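Local atomic coordinates of 2,3-dihydroxybenzoate-AMP ligase (PDB entry 1MDB), a protein that belongs to the ANL clan of AMP-binding enzymes, with a large AMP-binding domain followed by a smaller C-terminal domain. Residues H234-S239 with V302-G307; E87-I92 with L230-N235. All blocks are in the same frame, centred on the assembly; numbering follows the deposited sequence.

Contact 1: H234-S239 with V302-G307. With DBH (2,3-dihydroxy-benzoic acid), chain E; AMP (adenosine monophosphate), chain D.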
loop_
_atom_site.group_PDB
_atom_site.type_symbol
_atom_site.label_atom_id
_atom_site.label_comp_id
_atom_site.label_asym_id
_atom_site.label_seq_id
_atom_site.Cartn_x
_atom_site.Cartn_y
_atom_site.Cartn_z
ATOM N N HIS A 234 -3.400 3.523 2.228
ATOM C CA HIS A 234 -2.908 2.553 1.233
ATOM C C HIS A 234 -2.979 1.161 1.873
ATOM O O HIS A 234 -2.708 1.015 3.062
ATOM C CB HIS A 234 -1.462 2.859 0.836
ATOM C CG HIS A 234 -0.898 1.912 -0.182
ATOM N ND1 HIS A 234 -1.067 2.087 -1.542
ATOM C CD2 HIS A 234 -0.218 0.752 -0.036
ATOM C CE1 HIS A 234 -0.518 1.072 -2.187
ATOM N NE2 HIS A 234 0.005 0.248 -1.295
ATOM N N ASN A 235 -3.320 0.148 1.085
ATOM C CA ASN A 235 -3.477 -1.222 1.597
ATOM C C ASN A 235 -2.362 -1.731 2.520
ATOM O O ASN A 235 -2.634 -2.412 3.507
ATOM C CB ASN A 235 -3.655 -2.202 0.428
ATOM C CG ASN A 235 -4.340 -3.510 0.847
ATOM O OD1 ASN A 235 -5.471 -3.502 1.340
ATOM N ND2 ASN A 235 -3.657 -4.636 0.638
ATOM N N TYR A 236 -1.121 -1.399 2.189
ATOM C CA TYR A 236 0.054 -1.824 2.943
ATOM C C TYR A 236 0.044 -1.249 4.379
ATOM O O TYR A 236 -0.038 -2.007 5.355
ATOM C CB TYR A 236 1.305 -1.413 2.138
ATOM C CG TYR A 236 2.670 -1.647 2.760
ATOM C CD1 TYR A 236 3.769 -0.922 2.303
ATOM C CD2 TYR A 236 2.874 -2.579 3.785
ATOM C CE1 TYR A 236 5.036 -1.101 2.837
ATOM C CE2 TYR A 236 4.156 -2.769 4.338
ATOM C CZ TYR A 236 5.227 -2.019 3.851
ATOM O OH TYR A 236 6.494 -2.154 4.366
ATOM N N PRO A 237 0.107 0.086 4.528
ATOM C CA PRO A 237 0.094 0.647 5.888
ATOM C C PRO A 237 -1.279 0.611 6.579
ATOM O O PRO A 237 -1.419 1.029 7.734
ATOM C CB PRO A 237 0.616 2.068 5.679
ATOM C CG PRO A 237 0.097 2.401 4.297
ATOM C CD PRO A 237 0.408 1.130 3.533
ATOM N N LEU A 238 -2.296 0.113 5.882
ATOM C CA LEU A 238 -3.625 0.012 6.474
ATOM C C LEU A 238 -3.931 -1.385 6.990
ATOM O O LEU A 238 -4.660 -1.531 7.972
ATOM C CB LEU A 238 -4.717 0.366 5.455
ATOM C CG LEU A 238 -6.174 0.338 5.959
ATOM C CD1 LEU A 238 -6.439 1.607 6.781
ATOM C CD2 LEU A 238 -7.155 0.290 4.784
ATOM N N SER A 239 -3.374 -2.408 6.339
ATOM C CA SER A 239 -3.701 -3.789 6.701
ATOM C C SER A 239 -2.617 -4.873 6.659
ATOM O O SER A 239 -2.926 -6.044 6.902
ATOM C CB SER A 239 -4.835 -4.261 5.796
ATOM O OG SER A 239 -4.339 -4.455 4.479
ATOM N N VAL A 302 10.833 -4.578 14.566
ATOM C CA VAL A 302 10.570 -5.012 13.196
ATOM C C VAL A 302 10.423 -3.833 12.246
ATOM O O VAL A 302 9.664 -2.901 12.507
ATOM C CB VAL A 302 9.269 -5.844 13.111
ATOM C CG1 VAL A 302 8.951 -6.180 11.658
ATOM C CG2 VAL A 302 9.411 -7.113 13.935
ATOM N N LEU A 303 11.159 -3.882 11.144
ATOM C CA LEU A 303 11.092 -2.836 10.140
ATOM C C LEU A 303 10.622 -3.478 8.837
ATOM O O LEU A 303 11.334 -4.293 8.242
ATOM C CB LEU A 303 12.465 -2.189 9.942
ATOM C CG LEU A 303 12.468 -1.051 8.914
ATOM C CD1 LEU A 303 11.616 0.086 9.437
ATOM C CD2 LEU A 303 13.890 -0.568 8.656
ATOM N N GLN A 304 9.415 -3.127 8.409
ATOM C CA GLN A 304 8.845 -3.674 7.184
ATOM C C GLN A 304 9.245 -2.850 5.968
ATOM O O GLN A 304 9.251 -1.624 6.016
ATOM C CB GLN A 304 7.313 -3.685 7.246
ATOM C CG GLN A 304 6.675 -4.430 8.416
ATOM C CD GLN A 304 5.162 -4.476 8.287
ATOM O OE1 GLN A 304 4.491 -3.439 8.280
ATOM N NE2 GLN A 304 4.617 -5.677 8.166
ATOM N N VAL A 305 9.582 -3.534 4.877
ATOM C CA VAL A 305 9.912 -2.864 3.631
ATOM C C VAL A 305 9.201 -3.626 2.521
ATOM O O VAL A 305 9.394 -4.837 2.354
ATOM C CB VAL A 305 11.421 -2.830 3.375
ATOM C CG1 VAL A 305 11.706 -1.969 2.148
ATOM C CG2 VAL A 305 12.140 -2.252 4.589
ATOM N N GLY A 306 8.345 -2.923 1.785
ATOM C CA GLY A 306 7.599 -3.561 0.720
ATOM C C GLY A 306 6.977 -2.554 -0.228
ATOM O O GLY A 306 7.348 -1.385 -0.220
ATOM N N GLY A 307 6.025 -3.008 -1.035
ATOM C CA GLY A 307 5.386 -2.129 -2.004
ATOM C C GLY A 307 6.138 -2.271 -3.314
ATOM O O GLY A 307 5.573 -2.142 -4.410
HETATM C C21 DBH E . 1.152 -2.813 -2.430
HETATM O O9 DBH E . 2.166 -2.319 -3.155
HETATM C C18 DBH E . 1.351 -3.525 -1.142
HETATM C C15 DBH E . 2.661 -3.642 -0.590
HETATM C C12 DBH E . 2.868 -4.332 0.622
HETATM C C3 DBH E . 0.237 -4.111 -0.460
HETATM O O3 DBH E . -1.081 -4.026 -0.950
HETATM C C6 DBH E . 0.450 -4.801 0.750
HETATM C C9 DBH E . 1.752 -4.918 1.293
HETATM O O6 DBH E . -0.616 -5.372 1.406
HETATM P P AMP D . -0.493 -2.141 -4.309
HETATM O O1P AMP D . -1.940 -2.546 -4.408
HETATM O O2P AMP D . -0.241 -0.686 -4.526
HETATM O O3P AMP D . 0.152 -2.642 -3.042
HETATM O "O5'" AMP D . 0.324 -2.812 -5.581
HETATM C "C5'" AMP D . 0.678 -4.224 -5.625
HETATM C "C4'" AMP D . 1.814 -4.437 -6.634
HETATM O "O4'" AMP D . 2.923 -3.741 -6.099
HETATM C "C3'" AMP D . 2.307 -5.848 -6.768
HETATM O "O3'" AMP D . 1.525 -6.604 -7.690
HETATM C "C2'" AMP D . 3.756 -5.651 -7.195
HETATM O "O2'" AMP D . 3.871 -5.491 -8.625
HETATM C "C1'" AMP D . 4.131 -4.416 -6.415
HETATM N N9 AMP D . 4.953 -4.945 -5.038
HETATM C C8 AMP D . 4.498 -4.770 -3.775
HETATM N N7 AMP D . 5.353 -5.246 -2.875
HETATM C C5 AMP D . 6.349 -5.721 -3.601
HETATM C C6 AMP D . 7.504 -6.315 -3.104
HETATM N N6 AMP D . 7.740 -6.462 -1.800
HETATM N N1 AMP D . 8.413 -6.739 -4.043
HETATM C C2 AMP D . 8.215 -6.599 -5.385
HETATM N N3 AMP D . 7.102 -6.022 -5.858
HETATM C C4 AMP D . 6.145 -5.568 -4.973
#
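A single tyrosine does nearly all the bridging here, and its hydroxyl makes no hydrogen bond to the strand it lies against. Tyr236 OH comes to 3.3 Å from Gln304 O and sits close to the amides of Val305 and Gly306, but the angles to those two N-H groups are poor; its hydrogen-bond partner is Leu278 O, on the neighbouring strand. With CG anti to the backbone N (chi1 175°), the ring extends from the short helix across the end of strand 302-306. The Gln304 side chain runs past it in the opposite direction, CB 3.4 Å from Tyr236 OH, and its amide plane is turned 49° from the ring. Gln304 NE2 is held elsewhere, by Gln327 OE1 and Ser240 O.

After Val305 the strand closes with Gly306, and the loop begins with Gly307. Gly306 brings bare backbone up to the phenol, and Gly307, with its positive phi, continues alongside the 2,3-dihydroxy-benzoic acid, its CA 3.4 Å from DBH C15. DBH C12 lies over one face of the Tyr236 ring, offset toward the rim and 3.4 Å from Tyr236 CG. Asn235 ND2 donates to DBH O3 (3.1 Å, N-H...O angle 162°) and more weakly to DBH O6, while Tyr207 OH bonds Asn235 OD1, consistent with ND2 being turned to the ligand. His234, at the N-cap position, presents its ring edge to the phosphate; NE2 makes a weak bond to AMP O3P (3.4 Å). Helix start, aromatic wall and glycine pair together line the 2,3-dihydroxy-benzoic acid pocket of this AMP-binding enzyme, next to the bound AMP.

Contact 2: E87-I92 with L230-N235. With AMP (adenosine monophosphate), chain D; DBH (2,3-dihydroxy-benzoic acid), chain E.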
loop_
_atom_site.group_PDB
_atom_site.type_symbol
_atom_site.label_atom_id
_atom_site.label_comp_id
_atom_site.label_asym_id
_atom_site.label_seq_id
_atom_site.Cartn_x
_atom_site.Cartn_y
_atom_site.Cartn_z
ATOM N N GLU A 87 -8.935 11.611 12.897
ATOM C CA GLU A 87 -10.231 11.640 12.231
ATOM C C GLU A 87 -10.447 10.457 11.291
ATOM O O GLU A 87 -11.536 9.885 11.248
ATOM C CB GLU A 87 -10.391 12.954 11.467
ATOM C CG GLU A 87 -10.630 14.166 12.345
ATOM C CD GLU A 87 -9.497 14.440 13.323
ATOM O OE1 GLU A 87 -8.314 14.336 12.933
ATOM O OE2 GLU A 87 -9.795 14.779 14.487
ATOM N N PHE A 88 -9.413 10.082 10.544
ATOM C CA PHE A 88 -9.517 8.952 9.624
ATOM C C PHE A 88 -10.252 7.793 10.279
ATOM O O PHE A 88 -11.193 7.234 9.715
ATOM C CB PHE A 88 -8.119 8.487 9.209
ATOM C CG PHE A 88 -8.111 7.286 8.302
ATOM C CD1 PHE A 88 -8.325 7.428 6.931
ATOM C CD2 PHE A 88 -7.841 6.017 8.811
ATOM C CE1 PHE A 88 -8.262 6.315 6.075
ATOM C CE2 PHE A 88 -7.775 4.895 7.970
ATOM C CZ PHE A 88 -7.983 5.046 6.599
ATOM N N PHE A 89 -9.822 7.440 11.486
ATOM C CA PHE A 89 -10.407 6.314 12.201
ATOM C C PHE A 89 -11.868 6.437 12.615
ATOM O O PHE A 89 -12.624 5.467 12.508
ATOM C CB PHE A 89 -9.539 5.960 13.417
ATOM C CG PHE A 89 -8.163 5.496 13.049
ATOM C CD1 PHE A 89 -7.099 6.389 13.015
ATOM C CD2 PHE A 89 -7.942 4.170 12.685
ATOM C CE1 PHE A 89 -5.825 5.968 12.626
ATOM C CE2 PHE A 89 -6.679 3.735 12.295
ATOM C CZ PHE A 89 -5.617 4.637 12.264
ATOM N N GLU A 90 -12.275 7.599 13.103
ATOM C CA GLU A 90 -13.664 7.748 13.492
ATOM C C GLU A 90 -14.496 7.810 12.213
ATOM O O GLU A 90 -15.639 7.349 12.174
ATOM C CB GLU A 90 -13.872 9.011 14.345
ATOM C CG GLU A 90 -13.745 10.349 13.630
ATOM C CD GLU A 90 -14.029 11.520 14.573
ATOM O OE1 GLU A 90 -14.738 11.311 15.579
ATOM O OE2 GLU A 90 -13.563 12.644 14.304
ATOM N N VAL A 91 -13.904 8.354 11.158
ATOM C CA VAL A 91 -14.603 8.467 9.884
ATOM C C VAL A 91 -14.907 7.115 9.258
ATOM O O VAL A 91 -16.047 6.873 8.856
ATOM C CB VAL A 91 -13.806 9.336 8.869
ATOM C CG1 VAL A 91 -14.273 9.056 7.435
ATOM C CG2 VAL A 91 -14.014 10.817 9.192
ATOM N N ILE A 92 -13.919 6.223 9.179
ATOM C CA ILE A 92 -14.194 4.931 8.554
ATOM C C ILE A 92 -15.091 3.994 9.380
ATOM O O ILE A 92 -15.975 3.356 8.827
ATOM C CB ILE A 92 -12.893 4.160 8.151
ATOM C CG1 ILE A 92 -12.149 3.656 9.387
ATOM C CG2 ILE A 92 -12.001 5.051 7.300
ATOM C CD1 ILE A 92 -11.024 2.695 9.030
ATOM N N LEU A 230 3.801 5.852 6.400
ATOM C CA LEU A 230 3.345 5.975 5.015
ATOM C C LEU A 230 1.889 6.430 5.046
ATOM O O LEU A 230 1.231 6.336 6.084
ATOM C CB LEU A 230 3.416 4.609 4.319
ATOM C CG LEU A 230 4.782 3.954 4.137
ATOM C CD1 LEU A 230 4.607 2.519 3.665
ATOM C CD2 LEU A 230 5.584 4.748 3.133
ATOM N N PRO A 231 1.368 6.944 3.917
ATOM C CA PRO A 231 -0.039 7.386 3.882
ATOM C C PRO A 231 -0.835 6.129 4.236
ATOM O O PRO A 231 -0.924 5.197 3.432
ATOM C CB PRO A 231 -0.227 7.808 2.426
ATOM C CG PRO A 231 1.149 8.310 2.038
ATOM C CD PRO A 231 2.057 7.250 2.648
ATOM N N MET A 232 -1.409 6.106 5.434
ATOM C CA MET A 232 -2.105 4.919 5.943
ATOM C C MET A 232 -3.348 4.379 5.250
ATOM O O MET A 232 -3.786 3.273 5.569
ATOM C CB MET A 232 -2.390 5.090 7.444
ATOM C CG MET A 232 -3.440 6.132 7.782
ATOM S SD MET A 232 -3.379 6.536 9.545
ATOM C CE MET A 232 -4.808 7.670 9.690
ATOM N N ALA A 233 -3.926 5.131 4.320
ATOM C CA ALA A 233 -5.101 4.640 3.595
ATOM C C ALA A 233 -4.694 3.622 2.518
ATOM O O ALA A 233 -5.551 2.951 1.943
ATOM C CB ALA A 233 -5.859 5.800 2.953
ATOM N N HIS A 234 -3.400 3.523 2.228
ATOM C CA HIS A 234 -2.908 2.553 1.233
ATOM C C HIS A 234 -2.979 1.161 1.873
ATOM O O HIS A 234 -2.708 1.015 3.062
ATOM C CB HIS A 234 -1.462 2.859 0.836
ATOM C CG HIS A 234 -0.898 1.912 -0.182
ATOM N ND1 HIS A 234 -1.067 2.087 -1.542
ATOM C CD2 HIS A 234 -0.218 0.752 -0.036
ATOM C CE1 HIS A 234 -0.518 1.072 -2.187
ATOM N NE2 HIS A 234 0.005 0.248 -1.295
ATOM N N ASN A 235 -3.320 0.148 1.085
ATOM C CA ASN A 235 -3.477 -1.222 1.597
ATOM C C ASN A 235 -2.362 -1.731 2.520
ATOM O O ASN A 235 -2.634 -2.412 3.507
ATOM C CB ASN A 235 -3.655 -2.202 0.428
ATOM C CG ASN A 235 -4.340 -3.510 0.847
ATOM O OD1 ASN A 235 -5.471 -3.502 1.340
ATOM N ND2 ASN A 235 -3.657 -4.636 0.638
HETATM P P AMP D . -0.493 -2.141 -4.309
HETATM O O1P AMP D . -1.940 -2.546 -4.408
HETATM O O2P AMP D . -0.241 -0.686 -4.526
HETATM O O3P AMP D . 0.152 -2.642 -3.042
HETATM O "O5'" AMP D . 0.324 -2.812 -5.581
HETATM C "C5'" AMP D . 0.678 -4.224 -5.625
HETATM C "C4'" AMP D . 1.814 -4.437 -6.634
HETATM O "O4'" AMP D . 2.923 -3.741 -6.099
HETATM C "C3'" AMP D . 2.307 -5.848 -6.768
HETATM O "O3'" AMP D . 1.525 -6.604 -7.690
HETATM C "C2'" AMP D . 3.756 -5.651 -7.195
HETATM O "O2'" AMP D . 3.871 -5.491 -8.625
HETATM C "C1'" AMP D . 4.131 -4.416 -6.415
HETATM N N9 AMP D . 4.953 -4.945 -5.038
HETATM C C8 AMP D . 4.498 -4.770 -3.775
HETATM N N7 AMP D . 5.353 -5.246 -2.875
HETATM C C5 AMP D . 6.349 -5.721 -3.601
HETATM C C6 AMP D . 7.504 -6.315 -3.104
HETATM N N6 AMP D . 7.740 -6.462 -1.800
HETATM N N1 AMP D . 8.413 -6.739 -4.043
HETATM C C2 AMP D . 8.215 -6.599 -5.385
HETATM N N3 AMP D . 7.102 -6.022 -5.858
HETATM C C4 AMP D . 6.145 -5.568 -4.973
HETATM C C21 DBH E . 1.152 -2.813 -2.430
HETATM O O9 DBH E . 2.166 -2.319 -3.155
HETATM C C18 DBH E . 1.351 -3.525 -1.142
HETATM C C15 DBH E . 2.661 -3.642 -0.590
HETATM C C12 DBH E . 2.868 -4.332 0.622
HETATM C C3 DBH E . 0.237 -4.111 -0.460
HETATM O O3 DBH E . -1.081 -4.026 -0.950
HETATM C C6 DBH E . 0.450 -4.801 0.750
HETATM C C9 DBH E . 1.752 -4.918 1.293
HETATM O O6 DBH E . -0.616 -5.372 1.406
#
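Met232 pushes its terminal methyl into the hollow between Phe88 and Phe89, two consecutive residues of helix 86-98. The methyl CE is the bump: it lies 3.4 Å from Phe88 CB, where the side chain leaves the helix, and 3.5 Å from Phe89 CE1 on the other flank. Although chi1 of Met232 (70°) places CG between the backbone N and the carbonyl carbon, the chain is extended from there on and carries the thioether alongside Phe88 and obliquely across Phe89. Its sulfur follows the methyl in, with SD 5.1 Å from the centroid of the Phe88 ring and 4.9 Å from that of Phe89, two Met-aromatic contacts, both oblique.

The far end of the Phe88 ring reaches the next residue of the loop, where Ala233 CB meets Phe88 CE1 at 4.0 Å. Within the helix, Ile92 CG2 lies over one face of the Phe88 ring, above its centre, and Phe88 CD2 stands over the centre of Phe89.

Asn84 grips the loop by its backbone, bonding Met232 N and Leu230 O, and Val243 of helix 242-248 packs on both Met232 and Phe89. This is buried apolar packing of a type I beta turn, Pro231 to His234, against a helix of the AMP-binding domain.

How the contacts relate
The two contacts share His234 and Asn235: the loop of contact 2 runs directly into the short helix of contact 1, and their centres lie 13 Å apart. Contact 2 joins through apolar side chains, although its loop ends in the ligand-contacting His234 and Asn235; in contact 1 both segments line the ligands. At the junction the helix rests back on the loop, with Leu238 CB 3.1 Å from Met232 O and Tyr236 CE1 3.7 Å from Leu230 CD1. Helix 86-98 packs on the turn and strand 302-306 on the short helix. Phe88 and Phe89 lie behind the turn, whose last residue, His234, reaches both AMP and 2,3-dihydroxy-benzoic acid.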